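Local atomic coordinates of guanine deaminase (Escherichia coli, PDB entry 6OHB), a protein that catalyses the zinc-dependent hydrolytic deamination of guanine, releasing xanthine and ammonia in the first step of guanine breakdown. Residues G38-K43 with E48-W53; T7-R12 with D431-Y436; D375-G378 with K384-D387; A31-E36 with N379-K384; Q129-G134 with S157-R162. All blocks are in the same frame, centred on the assembly; numbering follows the deposited sequence.

Starting from the N terminus, strand 8-12 opens contact 2, the widest loop, which closes only at the C-terminal hairpin and encloses all the others. Next comes 31-36, which opens contact 4 and closes on 379-384. Nested inside it are contact 1, the local hairpin 38-43 with 48-53, and contact 5, where the end of helix 116-132 meets 157-162. Contact 3 joins 375-378 to 384-387 and shares Lys384 with contact 4. Strands 38-43 and 8-12 are sheet neighbours, so contacts 1 and 2 touch directly. A salt bridge from Glu385 to Arg162 ties contact 3 to contact 5, and Asp431 joins contact 2 to both, linking the small beta domain with the barrel.

Contact 1: residues G38-K43 with E48-W53; sequences GLLLIK and EWFGEW
This is a beta hairpin with a classic bulge: Glu48 and Trp49 both face Leu41, and Leu41 O accepts from Glu48 N at 2.7 Å and Trp49 N at 3.1 Å. Beyond it the pairing is regular, with Leu41 N bonded to Trp49 O at 2.8 Å and Leu39 N to Gly51 O at 2.8 Å. On one face, Leu39 sits between two indoles: its CB meets the edge of Trp53 at CE3 (3.7 Å), while its CD2 reaches Trp49 CZ3 (4.1 Å). With CG anti to the backbone N (chi1 173°), Phe50 puts its ring on the other face, Leu40 CB lying at its edge 4.3 Å from Phe50 CD1; the ring also meets Phe15, Phe380 and Arg33. Replacing Phe50 by alanine is likely to open a gap among these neighbours and leave Leu40 without its aromatic partner. Beside the turn, a water donates to both Lys43 O and Glu48 OE1. The hairpin edges the four-stranded sheet of the small beta domain amidohydrolases carry beside the barrel.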
# COMPACT_ATOMS: atom_id res chain seq x y z
N GLY A 38 -2.75 -31.57 -4.30
CA GLY A 38 -2.47 -31.71 -5.71
C GLY A 38 -1.04 -32.03 -6.08
O GLY A 38 -0.11 -31.86 -5.27
N LEU A 39 -0.87 -32.45 -7.33
CA LEU A 39 0.41 -32.87 -7.89
C LEU A 39 0.59 -32.23 -9.25
O LEU A 39 -0.33 -32.27 -10.09
CB LEU A 39 0.48 -34.39 -8.01
CG LEU A 39 1.64 -34.91 -8.87
CD1 LEU A 39 2.96 -34.57 -8.21
CD2 LEU A 39 1.50 -36.41 -9.11
N LEU A 40 1.77 -31.66 -9.47
CA LEU A 40 2.18 -31.04 -10.71
C LEU A 40 3.44 -31.75 -11.19
O LEU A 40 4.47 -31.72 -10.51
CB LEU A 40 2.45 -29.55 -10.52
CG LEU A 40 3.15 -28.85 -11.70
CD1 LEU A 40 2.20 -28.75 -12.89
CD2 LEU A 40 3.67 -27.48 -11.29
N LEU A 41 3.34 -32.41 -12.34
CA LEU A 41 4.47 -33.08 -12.97
C LEU A 41 4.94 -32.25 -14.15
O LEU A 41 4.14 -31.87 -15.01
CB LEU A 41 4.07 -34.49 -13.44
CG LEU A 41 3.86 -35.52 -12.34
CD1 LEU A 41 3.34 -36.82 -12.95
CD2 LEU A 41 5.15 -35.75 -11.58
N ILE A 42 6.26 -32.04 -14.20
CA ILE A 42 6.92 -31.13 -15.12
C ILE A 42 7.90 -31.93 -15.96
O ILE A 42 8.68 -32.74 -15.42
CB ILE A 42 7.68 -30.02 -14.35
CG1 ILE A 42 6.72 -29.22 -13.47
CG2 ILE A 42 8.47 -29.13 -15.29
CD1 ILE A 42 7.44 -28.30 -12.51
N LYS A 43 7.90 -31.69 -17.27
CA LYS A 43 8.84 -32.31 -18.18
C LYS A 43 9.14 -31.34 -19.31
O LYS A 43 8.22 -30.78 -19.91
CB LYS A 43 8.29 -33.62 -18.75
CG LYS A 43 9.27 -34.36 -19.66
CD LYS A 43 8.56 -35.29 -20.64
CE LYS A 43 8.81 -36.75 -20.31
NZ LYS A 43 8.47 -37.64 -21.45
N GLU A 48 3.55 -31.50 -17.58
CA GLU A 48 3.29 -32.83 -18.09
C GLU A 48 1.96 -33.36 -17.58
O GLU A 48 1.20 -33.97 -18.34
CB GLU A 48 4.41 -33.79 -17.70
CG GLU A 48 4.32 -35.15 -18.39
CD GLU A 48 4.83 -35.09 -19.82
OE1 GLU A 48 5.49 -34.09 -20.17
OE2 GLU A 48 4.57 -36.04 -20.59
N TRP A 49 1.67 -33.13 -16.31
CA TRP A 49 0.43 -33.64 -15.74
C TRP A 49 0.06 -32.79 -14.54
O TRP A 49 0.93 -32.39 -13.78
CB TRP A 49 0.56 -35.12 -15.34
CG TRP A 49 -0.72 -35.81 -14.93
CD1 TRP A 49 -1.54 -36.57 -15.72
CD2 TRP A 49 -1.33 -35.80 -13.62
NE1 TRP A 49 -2.61 -37.03 -15.00
CE2 TRP A 49 -2.51 -36.57 -13.71
CE3 TRP A 49 -0.99 -35.22 -12.40
CZ2 TRP A 49 -3.35 -36.77 -12.61
CZ3 TRP A 49 -1.83 -35.42 -11.31
CH2 TRP A 49 -3.00 -36.19 -11.43
N PHE A 50 -1.23 -32.53 -14.37
CA PHE A 50 -1.67 -31.79 -13.19
C PHE A 50 -2.97 -32.39 -12.68
O PHE A 50 -3.86 -32.71 -13.47
CB PHE A 50 -1.86 -30.31 -13.50
CG PHE A 50 -2.47 -29.54 -12.37
CD1 PHE A 50 -1.78 -29.38 -11.19
CD2 PHE A 50 -3.74 -29.01 -12.48
CE1 PHE A 50 -2.34 -28.68 -10.14
CE2 PHE A 50 -4.30 -28.31 -11.44
CZ PHE A 50 -3.60 -28.15 -10.26
N GLY A 51 -3.08 -32.53 -11.36
CA GLY A 51 -4.35 -32.96 -10.81
C GLY A 51 -4.24 -33.37 -9.36
O GLY A 51 -3.35 -32.92 -8.63
N GLU A 52 -5.18 -34.21 -8.94
CA GLU A 52 -5.21 -34.69 -7.56
C GLU A 52 -4.03 -35.61 -7.28
O GLU A 52 -3.65 -36.44 -8.12
CB GLU A 52 -6.52 -35.43 -7.28
CG GLU A 52 -7.77 -34.56 -7.34
CD GLU A 52 -8.10 -33.92 -6.00
OE1 GLU A 52 -7.38 -34.19 -5.01
OE2 GLU A 52 -9.09 -33.15 -5.94
N TRP A 53 -3.46 -35.47 -6.08
CA TRP A 53 -2.30 -36.26 -5.68
C TRP A 53 -2.56 -37.76 -5.84
O TRP A 53 -1.73 -38.49 -6.39
CB TRP A 53 -1.94 -35.92 -4.23
CG TRP A 53 -0.90 -36.81 -3.62
CD1 TRP A 53 -1.09 -37.72 -2.62
CD2 TRP A 53 0.50 -36.87 -3.95
NE1 TRP A 53 0.09 -38.34 -2.31
CE2 TRP A 53 1.08 -37.84 -3.11
CE3 TRP A 53 1.31 -36.20 -4.87
CZ2 TRP A 53 2.44 -38.17 -3.17
CZ3 TRP A 53 2.66 -36.52 -4.93
CH2 TRP A 53 3.21 -37.50 -4.08
O HOH W 1 6.12 -31.78 -21.32

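Contact 2: residues T7-R12 with D431-Y436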
# COMPACT_ATOMS: atom_id res chain seq x y z
N THR A 7 13.61 -36.05 -18.33
CA THR A 7 13.31 -36.45 -16.97
C THR A 7 12.16 -35.63 -16.39
O THR A 7 11.83 -34.55 -16.89
CB THR A 7 14.54 -36.30 -16.08
OG1 THR A 7 14.21 -36.65 -14.73
CG2 THR A 7 15.02 -34.86 -16.13
N LEU A 8 11.58 -36.14 -15.31
CA LEU A 8 10.41 -35.56 -14.66
C LEU A 8 10.80 -34.79 -13.40
O LEU A 8 11.83 -35.04 -12.78
CB LEU A 8 9.41 -36.66 -14.31
CG LEU A 8 7.92 -36.48 -14.59
CD1 LEU A 8 7.69 -35.68 -15.86
CD2 LEU A 8 7.26 -37.84 -14.71
N LYS A 9 9.94 -33.83 -13.03
CA LYS A 9 9.96 -33.21 -11.71
C LYS A 9 8.55 -33.28 -11.12
O LYS A 9 7.57 -33.15 -11.86
CB LYS A 9 10.41 -31.74 -11.75
CG LYS A 9 11.83 -31.52 -12.21
CD LYS A 9 12.24 -30.06 -12.07
CE LYS A 9 13.44 -29.73 -12.94
NZ LYS A 9 13.97 -28.37 -12.68
N ALA A 10 8.47 -33.48 -9.81
CA ALA A 10 7.20 -33.62 -9.10
C ALA A 10 7.08 -32.55 -8.03
O ALA A 10 7.98 -32.41 -7.19
CB ALA A 10 7.07 -35.01 -8.47
N VAL A 11 5.97 -31.82 -8.04
CA VAL A 11 5.71 -30.74 -7.09
C VAL A 11 4.36 -31.01 -6.44
O VAL A 11 3.34 -31.10 -7.13
CB VAL A 11 5.72 -29.36 -7.77
CG1 VAL A 11 5.27 -28.29 -6.78
CG2 VAL A 11 7.10 -29.04 -8.34
N ARG A 12 4.35 -31.11 -5.12
CA ARG A 12 3.13 -31.41 -4.37
C ARG A 12 2.68 -30.19 -3.56
O ARG A 12 3.51 -29.45 -3.03
CB ARG A 12 3.36 -32.60 -3.45
CG ARG A 12 2.11 -33.08 -2.77
CD ARG A 12 2.38 -34.24 -1.84
NE ARG A 12 1.15 -34.68 -1.21
CZ ARG A 12 1.06 -35.74 -0.41
NH1 ARG A 12 2.14 -36.47 -0.16
NH2 ARG A 12 -0.11 -36.07 0.13
N ASP A 431 10.39 -21.79 -16.43
CA ASP A 431 10.74 -22.84 -17.39
C ASP A 431 10.92 -24.19 -16.68
O ASP A 431 11.84 -24.95 -16.97
CB ASP A 431 11.99 -22.46 -18.20
CG ASP A 431 12.24 -23.40 -19.37
OD1 ASP A 431 11.28 -23.66 -20.13
OD2 ASP A 431 13.39 -23.86 -19.53
N GLY A 432 10.06 -24.45 -15.70
CA GLY A 432 10.13 -25.69 -14.96
C GLY A 432 11.32 -25.80 -14.03
O GLY A 432 11.58 -26.88 -13.51
N ARG A 433 12.01 -24.70 -13.79
CA ARG A 433 13.25 -24.70 -13.02
C ARG A 433 13.11 -23.74 -11.85
O ARG A 433 12.59 -22.62 -12.01
CB ARG A 433 14.41 -24.29 -13.92
CG ARG A 433 15.80 -24.59 -13.39
CD ARG A 433 16.81 -24.51 -14.53
NE ARG A 433 16.51 -25.47 -15.60
CZ ARG A 433 16.07 -25.15 -16.81
NH1 ARG A 433 15.88 -23.87 -17.14
NH2 ARG A 433 15.82 -26.10 -17.70
N LEU A 434 13.58 -24.16 -10.68
CA LEU A 434 13.60 -23.29 -9.51
C LEU A 434 14.62 -22.18 -9.74
O LEU A 434 15.83 -22.44 -9.78
CB LEU A 434 13.91 -24.09 -8.26
CG LEU A 434 14.05 -23.28 -6.97
CD1 LEU A 434 12.77 -22.50 -6.70
CD2 LEU A 434 14.37 -24.19 -5.79
N VAL A 435 14.14 -20.94 -9.88
CA VAL A 435 15.03 -19.81 -10.11
C VAL A 435 15.06 -18.82 -8.96
O VAL A 435 15.87 -17.89 -8.99
CB VAL A 435 14.69 -19.08 -11.42
CG1 VAL A 435 14.94 -19.98 -12.62
CG2 VAL A 435 13.24 -18.60 -11.41
N TYR A 436 14.19 -18.98 -7.96
CA TYR A 436 14.34 -18.14 -6.77
C TYR A 436 13.82 -18.87 -5.54
O TYR A 436 12.76 -19.50 -5.59
CB TYR A 436 13.61 -16.79 -6.92
CG TYR A 436 13.43 -16.04 -5.61
CD1 TYR A 436 14.44 -15.23 -5.10
CD2 TYR A 436 12.24 -16.13 -4.90
CE1 TYR A 436 14.27 -14.53 -3.91
CE2 TYR A 436 12.06 -15.44 -3.70
CZ TYR A 436 13.08 -14.64 -3.22
OH TYR A 436 12.90 -13.96 -2.03
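Lys9, on strand 8-12 of the small beta domain, reaches over to the tight turn of a C-terminal beta hairpin, strands 425-430 and 433-437. Asp431 opens the turn; both it and Gly432 have positive phi, consistent with a two-residue type I' turn. Asp431 N is bonded to Asp387 OD1 and Asp431 OD2 to Asn160 ND2, so the turn is also tied to the barrel side. Gly432 comes next and makes the one hydrogen bond of the contact: its O receives Lys9 NZ at 2.9 Å. The lysine gets there because CG stands anti to the carbonyl carbon (chi1 -64°) and the chain runs out straight from CG, with Lys9 CE also near the oxygen, 3.5 Å from Gly432 O. Gly432 N in turn is bonded to Ala386 O. Arg433 starts the returning strand; its CA lies 3.8 Å from Lys9 NZ, but the arginine side chain turns back toward Asp431, Arg433 NH1 making a long, weak salt bridge with Asp431 OD2 at 3.5 Å. Further on, Leu434 packs on Arg427 and Tyr429, and Val435 and Tyr436 both face Thr428 in a classic bulge. The ammonium of Lys9 does not meet its acceptor squarely: the C=O...N angle at Gly432 O is 138°, with NZ tilted 22° from the carbonyl plane.

Contact 3: residues D375-G378 with K384-D387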
# COMPACT_ATOMS: atom_id res chain seq x y z
N ASP A 375 -2.27 -18.96 -24.37
CA ASP A 375 -2.08 -20.33 -24.85
C ASP A 375 -0.78 -20.95 -24.36
O ASP A 375 -0.62 -22.17 -24.46
CB ASP A 375 -2.11 -20.37 -26.39
CG ASP A 375 -3.47 -20.02 -26.96
OD1 ASP A 375 -3.51 -19.43 -28.06
OD2 ASP A 375 -4.49 -20.34 -26.32
N LEU A 376 0.13 -20.14 -23.82
CA LEU A 376 1.43 -20.62 -23.36
C LEU A 376 1.58 -20.64 -21.85
O LEU A 376 2.25 -21.53 -21.33
CB LEU A 376 2.55 -19.77 -23.96
CG LEU A 376 2.47 -19.57 -25.48
CD1 LEU A 376 3.70 -18.84 -25.99
CD2 LEU A 376 2.31 -20.92 -26.19
N ILE A 377 0.98 -19.69 -21.14
CA ILE A 377 1.13 -19.54 -19.70
C ILE A 377 -0.23 -19.20 -19.10
O ILE A 377 -1.21 -18.99 -19.82
CB ILE A 377 2.16 -18.45 -19.32
CG1 ILE A 377 1.71 -17.09 -19.85
CG2 ILE A 377 3.55 -18.81 -19.84
CD1 ILE A 377 2.56 -15.91 -19.36
N GLY A 378 -0.29 -19.13 -17.77
CA GLY A 378 -1.44 -18.58 -17.07
C GLY A 378 -2.19 -19.56 -16.20
O GLY A 378 -2.95 -19.12 -15.32
N LYS A 384 1.15 -26.34 -20.98
CA LYS A 384 1.55 -24.97 -20.68
C LYS A 384 2.98 -24.92 -20.14
O LYS A 384 3.49 -25.87 -19.54
CB LYS A 384 0.61 -24.35 -19.65
CG LYS A 384 -0.79 -24.11 -20.14
CD LYS A 384 -0.82 -23.09 -21.26
CE LYS A 384 -2.24 -22.65 -21.53
NZ LYS A 384 -2.74 -21.77 -20.43
N GLU A 385 3.63 -23.77 -20.35
CA GLU A 385 4.96 -23.56 -19.81
C GLU A 385 4.91 -23.44 -18.29
O GLU A 385 4.03 -22.78 -17.73
CB GLU A 385 5.60 -22.32 -20.44
CG GLU A 385 5.71 -22.47 -21.96
CD GLU A 385 6.13 -21.20 -22.66
OE1 GLU A 385 6.19 -20.13 -22.01
OE2 GLU A 385 6.38 -21.28 -23.89
N ALA A 386 5.85 -24.11 -17.62
CA ALA A 386 5.79 -24.27 -16.17
C ALA A 386 6.48 -23.09 -15.47
O ALA A 386 7.58 -23.19 -14.93
CB ALA A 386 6.41 -25.61 -15.77
N ASP A 387 5.79 -21.96 -15.49
CA ASP A 387 6.16 -20.77 -14.73
C ASP A 387 5.18 -20.69 -13.57
O ASP A 387 3.98 -20.48 -13.79
CB ASP A 387 6.07 -19.50 -15.58
CG ASP A 387 7.00 -19.50 -16.77
OD1 ASP A 387 7.98 -20.28 -16.79
OD2 ASP A 387 6.74 -18.70 -17.70
O HOH W 2 2.03 -19.88 -15.86
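Bends at chi2 (-65°) and chi4 (73°) fold the Lys384 chain against the backbone of Asp375 to Ile377, so that CD passes 3.3 Å from Asp375 O and NZ arrives at Ile377 O, 3.2 Å away. The ammonium stands above the plane of that carbonyl, 70° out of it, while its closer partner is Asn379 OD1 and Asp374 O is a further acceptor. Next to it, the backbone closes the loop: Glu385 N gives a bond of 2.8 Å to Leu376 O. A methionine in place of Lys384 would probably leave these oxygens without their shared donor and let the loop from Ile377 to Asn379 shift. On the other flank, Ile377 turns its CG2 branch to two carboxylates, 3.7 Å from Glu385 OE1 and 3.8 Å from Asp387 OD2, and Leu376 lies alongside Glu385, Leu376 CB 4.1 Å from Glu385 CD. Between the acids, Ala386 is the centre of an inverse gamma turn. A water takes the N-H of Gly378 and donates to Asp387 O. This is a compact loop leading into strand 388-391. Both acids are buried, but Arg162 and Arg201 pair with Glu385 and Arg201 also with Asp387, which is likely to keep them ionised; the Lys384 ammonium, by contrast, is held by uncharged carbonyl oxygens.

Contact 4: residues A31-E36 with N379-K384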
# COMPACT_ATOMS: atom_id res chain seq x y z
N ALA A 31 -14.76 -20.98 -13.53
CA ALA A 31 -13.53 -21.48 -14.12
C ALA A 31 -12.38 -21.58 -13.12
O ALA A 31 -11.25 -21.87 -13.53
CB ALA A 31 -13.12 -20.60 -15.30
N LEU A 32 -12.64 -21.32 -11.85
CA LEU A 32 -11.58 -21.31 -10.85
C LEU A 32 -11.44 -22.71 -10.25
O LEU A 32 -12.38 -23.23 -9.65
CB LEU A 32 -11.86 -20.29 -9.75
CG LEU A 32 -10.63 -20.09 -8.85
CD1 LEU A 32 -9.91 -18.83 -9.24
CD2 LEU A 32 -11.02 -20.08 -7.39
N ARG A 33 -10.26 -23.30 -10.42
CA ARG A 33 -9.95 -24.61 -9.90
C ARG A 33 -9.02 -24.46 -8.71
O ARG A 33 -7.95 -23.84 -8.82
CB ARG A 33 -9.31 -25.49 -10.98
CG ARG A 33 -8.87 -26.85 -10.48
CD ARG A 33 -8.29 -27.68 -11.60
NE ARG A 33 -7.31 -26.93 -12.38
CZ ARG A 33 -6.72 -27.39 -13.47
NH1 ARG A 33 -7.02 -28.60 -13.93
NH2 ARG A 33 -5.84 -26.64 -14.12
N PHE A 34 -9.43 -25.03 -7.58
CA PHE A 34 -8.62 -25.12 -6.37
C PHE A 34 -8.45 -26.59 -6.02
O PHE A 34 -9.44 -27.28 -5.75
CB PHE A 34 -9.27 -24.35 -5.22
CG PHE A 34 -8.58 -24.53 -3.90
CD1 PHE A 34 -7.31 -24.02 -3.69
CD2 PHE A 34 -9.21 -25.21 -2.86
CE1 PHE A 34 -6.67 -24.18 -2.47
CE2 PHE A 34 -8.57 -25.38 -1.64
CZ PHE A 34 -7.31 -24.86 -1.45
N ILE A 35 -7.21 -27.07 -6.02
CA ILE A 35 -6.89 -28.44 -5.65
C ILE A 35 -6.10 -28.40 -4.35
O ILE A 35 -4.98 -27.90 -4.31
CB ILE A 35 -6.08 -29.16 -6.74
CG1 ILE A 35 -6.80 -29.08 -8.09
CG2 ILE A 35 -5.80 -30.60 -6.34
CD1 ILE A 35 -7.98 -30.03 -8.22
N GLU A 36 -6.68 -28.95 -3.28
CA GLU A 36 -6.06 -28.80 -1.97
C GLU A 36 -4.89 -29.76 -1.78
O GLU A 36 -3.87 -29.38 -1.18
CB GLU A 36 -7.10 -28.98 -0.87
CG GLU A 36 -6.58 -28.67 0.52
CD GLU A 36 -6.36 -29.93 1.33
OE1 GLU A 36 -5.44 -29.93 2.18
OE2 GLU A 36 -7.09 -30.91 1.11
N ASN A 379 -2.04 -20.86 -16.42
CA ASN A 379 -2.67 -21.85 -15.56
C ASN A 379 -1.88 -23.15 -15.67
O ASN A 379 -0.80 -23.20 -16.27
CB ASN A 379 -4.15 -22.01 -15.90
CG ASN A 379 -4.41 -22.22 -17.38
OD1 ASN A 379 -3.55 -22.71 -18.11
ND2 ASN A 379 -5.60 -21.85 -17.83
N PHE A 380 -2.41 -24.21 -15.07
CA PHE A 380 -1.73 -25.50 -14.99
C PHE A 380 -2.29 -26.52 -15.98
O PHE A 380 -2.28 -27.72 -15.70
CB PHE A 380 -1.79 -26.04 -13.56
CG PHE A 380 -1.11 -25.15 -12.56
CD1 PHE A 380 0.27 -25.01 -12.55
CD2 PHE A 380 -1.85 -24.45 -11.62
CE1 PHE A 380 0.90 -24.19 -11.63
CE2 PHE A 380 -1.22 -23.63 -10.70
CZ PHE A 380 0.15 -23.50 -10.70
N LEU A 381 -2.79 -26.06 -17.12
CA LEU A 381 -3.27 -26.98 -18.15
C LEU A 381 -2.09 -27.73 -18.76
O LEU A 381 -1.03 -27.13 -19.00
CB LEU A 381 -4.03 -26.23 -19.24
CG LEU A 381 -5.36 -25.56 -18.90
CD1 LEU A 381 -5.86 -24.77 -20.11
CD2 LEU A 381 -6.39 -26.59 -18.46
N PRO A 382 -2.23 -29.03 -19.01
CA PRO A 382 -1.16 -29.79 -19.67
C PRO A 382 -0.70 -29.10 -20.95
O PRO A 382 -1.50 -28.54 -21.71
CB PRO A 382 -1.81 -31.15 -19.97
CG PRO A 382 -2.85 -31.30 -18.90
CD PRO A 382 -3.36 -29.90 -18.60
N GLY A 383 0.61 -29.10 -21.18
CA GLY A 383 1.21 -28.42 -22.30
C GLY A 383 1.66 -26.99 -22.03
O GLY A 383 2.49 -26.47 -22.79
N LYS A 384 1.15 -26.34 -20.98
CA LYS A 384 1.55 -24.97 -20.68
C LYS A 384 2.98 -24.92 -20.14
O LYS A 384 3.49 -25.87 -19.54
CB LYS A 384 0.61 -24.35 -19.65
CG LYS A 384 -0.79 -24.11 -20.14
CD LYS A 384 -0.82 -23.09 -21.26
CE LYS A 384 -2.24 -22.65 -21.53
NZ LYS A 384 -2.74 -21.77 -20.43
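Arg33 and Phe380 meet at a shared acceptor, OD2 of Asp17, which takes a salt bridge from Arg33 NH2 and a hydrogen bond from Phe380 N. No hydrogen bond runs directly between the two segments; the carboxylate holds them together. The arginine leaves strand 32-35 with CG anti to its backbone N (chi1 176°) and bends at chi3, which carries NH2 to within 4.0 Å of Phe380 C and 4.1 Å of Phe380 CB. The backbone N of Leu381 lies at the edge of the guanidinium, and Leu381 CD2 closes in on NH2 at 4.4 Å. The contact joins strand 32-35, paired antiparallel with 14-18, to the loop that precedes strand 388-391, so the N-terminal part of the fold is held against a much later one. The Phe380 ring leads away from the arginine, meeting Phe15 edge to face and packing on Ile74 and Pro76. Leu381 to Lys384 form a type II beta turn, closed by Lys384 N to Leu381 O at 3.0 Å; Gly383 takes the third position with positive phi, where a side chain would jam against the preceding carbonyl. Inside this loop, Lys384 NZ gives a short hydrogen bond of 2.6 Å to Asn379 OD1, from above the carbonyl plane (37° out of it), while ND2 of the same amide bonds Val18 O.

Contact 5: residues Q129-G134 with S157-R162; sequences QLLRNG and SHINMR
Leu131, near the end of helix 116-132, points its side chain at Ile159 and Met161. Leu131 CB rests against Tyr436, 3.9 Å from Tyr436 CB. With CG anti to the carbonyl carbon (chi1 -65°), the two methyls are directed at the 157-162 segment. Leu131 CD1 meets Ile159 CD1 tip to tip at 4.0 Å. Leu131 CD1 also lies 3.8 Å from Val435 O. CD2 takes the other neighbour: it touches Met161 CE at 3.8 Å, the two side chains sliding past each other in opposite directions. Leu130, one residue earlier, reaches the same methyl, its CD1 4.2 Å from Met161 CE. The segments belong to the TIM barrel of the amidohydrolase family, where successive helices 116-132 and 146-158 flank the strand 135-141 that joins them. Both helices stop in a Schellman motif, with Gly134 and Asn160 as the C-prime residues of positive phi; Gly134 N bonds Leu131 O and Asn160 N bonds Ser157 O. Asn133 adds a side-chain bond to the first helix end, ND2 to Gln129 O at 2.9 Å and nearly straight (174°). Gln129 and Arg132 pack on Pro397 of the second subunit.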
# COMPACT_ATOMS: atom_id res chain seq x y z
N GLN A 129 14.41 -8.70 -8.85
CA GLN A 129 13.19 -8.15 -8.28
C GLN A 129 11.96 -8.81 -8.86
O GLN A 129 11.00 -9.10 -8.13
CB GLN A 129 13.14 -6.63 -8.48
CG GLN A 129 14.28 -5.88 -7.81
CD GLN A 129 14.55 -6.37 -6.40
OE1 GLN A 129 13.73 -6.19 -5.51
NE2 GLN A 129 15.71 -6.98 -6.19
N LEU A 130 11.94 -9.03 -10.17
CA LEU A 130 10.83 -9.77 -10.78
C LEU A 130 10.64 -11.13 -10.12
O LEU A 130 9.53 -11.48 -9.71
CB LEU A 130 11.06 -9.93 -12.28
CG LEU A 130 11.01 -8.67 -13.14
CD1 LEU A 130 11.23 -9.02 -14.60
CD2 LEU A 130 9.68 -7.94 -12.94
N LEU A 131 11.72 -11.91 -10.02
CA LEU A 131 11.60 -13.26 -9.49
C LEU A 131 11.13 -13.26 -8.03
O LEU A 131 10.20 -13.99 -7.67
CB LEU A 131 12.94 -14.00 -9.62
CG LEU A 131 13.38 -14.24 -11.07
CD1 LEU A 131 14.68 -15.02 -11.10
CD2 LEU A 131 12.28 -14.98 -11.83
N ARG A 132 11.75 -12.43 -7.18
CA ARG A 132 11.40 -12.46 -5.76
C ARG A 132 9.98 -11.99 -5.48
O ARG A 132 9.48 -12.21 -4.37
CB ARG A 132 12.39 -11.62 -4.94
CG ARG A 132 12.13 -10.13 -4.97
CD ARG A 132 12.30 -9.50 -3.58
NE ARG A 132 13.55 -9.89 -2.94
CZ ARG A 132 13.86 -9.61 -1.67
NH1 ARG A 132 13.02 -8.93 -0.92
NH2 ARG A 132 15.02 -10.01 -1.17
N ASN A 133 9.30 -11.37 -6.45
CA ASN A 133 7.91 -10.99 -6.27
C ASN A 133 6.95 -11.90 -7.05
O ASN A 133 5.75 -11.61 -7.10
CB ASN A 133 7.71 -9.53 -6.67
CG ASN A 133 8.29 -8.58 -5.63
OD1 ASN A 133 7.65 -8.26 -4.64
ND2 ASN A 133 9.53 -8.15 -5.86
N GLY A 134 7.45 -12.97 -7.66
CA GLY A 134 6.56 -13.90 -8.33
C GLY A 134 6.14 -13.50 -9.73
O GLY A 134 5.23 -14.13 -10.28
N SER A 157 17.39 -14.15 -20.78
CA SER A 157 17.63 -15.40 -21.48
C SER A 157 18.48 -16.35 -20.65
O SER A 157 18.40 -17.57 -20.84
CB SER A 157 18.30 -15.14 -22.83
OG SER A 157 19.71 -15.31 -22.74
N HIS A 158 19.30 -15.83 -19.73
CA HIS A 158 20.09 -16.72 -18.88
C HIS A 158 19.23 -17.75 -18.15
O HIS A 158 19.68 -18.88 -17.92
CB HIS A 158 20.91 -15.91 -17.88
CG HIS A 158 21.83 -16.75 -17.06
ND1 HIS A 158 21.72 -16.87 -15.69
CD2 HIS A 158 22.88 -17.54 -17.42
CE1 HIS A 158 22.65 -17.69 -15.24
NE2 HIS A 158 23.37 -18.11 -16.26
N ILE A 159 18.00 -17.38 -17.78
CA ILE A 159 17.10 -18.28 -17.06
C ILE A 159 15.96 -18.75 -17.94
O ILE A 159 14.99 -19.34 -17.43
CB ILE A 159 16.56 -17.62 -15.78
CG1 ILE A 159 15.72 -16.39 -16.14
CG2 ILE A 159 17.70 -17.25 -14.84
CD1 ILE A 159 14.81 -15.92 -15.02
N ASN A 160 16.04 -18.51 -19.25
CA ASN A 160 14.99 -18.86 -20.20
C ASN A 160 13.62 -18.32 -19.76
O ASN A 160 12.60 -19.01 -19.81
CB ASN A 160 14.93 -20.37 -20.43
CG ASN A 160 14.12 -20.74 -21.66
OD1 ASN A 160 13.92 -19.92 -22.55
ND2 ASN A 160 13.63 -21.97 -21.69
N MET A 161 13.61 -17.06 -19.38
CA MET A 161 12.39 -16.36 -19.00
C MET A 161 11.61 -15.97 -20.25
O MET A 161 12.19 -15.67 -21.30
CB MET A 161 12.75 -15.12 -18.18
CG MET A 161 11.58 -14.32 -17.65
SD MET A 161 12.18 -12.91 -16.68
CE MET A 161 11.42 -13.23 -15.09
N ARG A 162 10.28 -16.00 -20.15
CA ARG A 162 9.43 -15.44 -21.20
C ARG A 162 9.17 -13.97 -20.87
O ARG A 162 8.44 -13.66 -19.93
CB ARG A 162 8.11 -16.20 -21.34
CG ARG A 162 7.30 -15.71 -22.54
CD ARG A 162 6.17 -16.67 -22.92
NE ARG A 162 6.65 -17.93 -23.50
CZ ARG A 162 6.94 -18.11 -24.79
NH1 ARG A 162 6.80 -17.11 -25.66
NH2 ARG A 162 7.36 -19.29 -25.22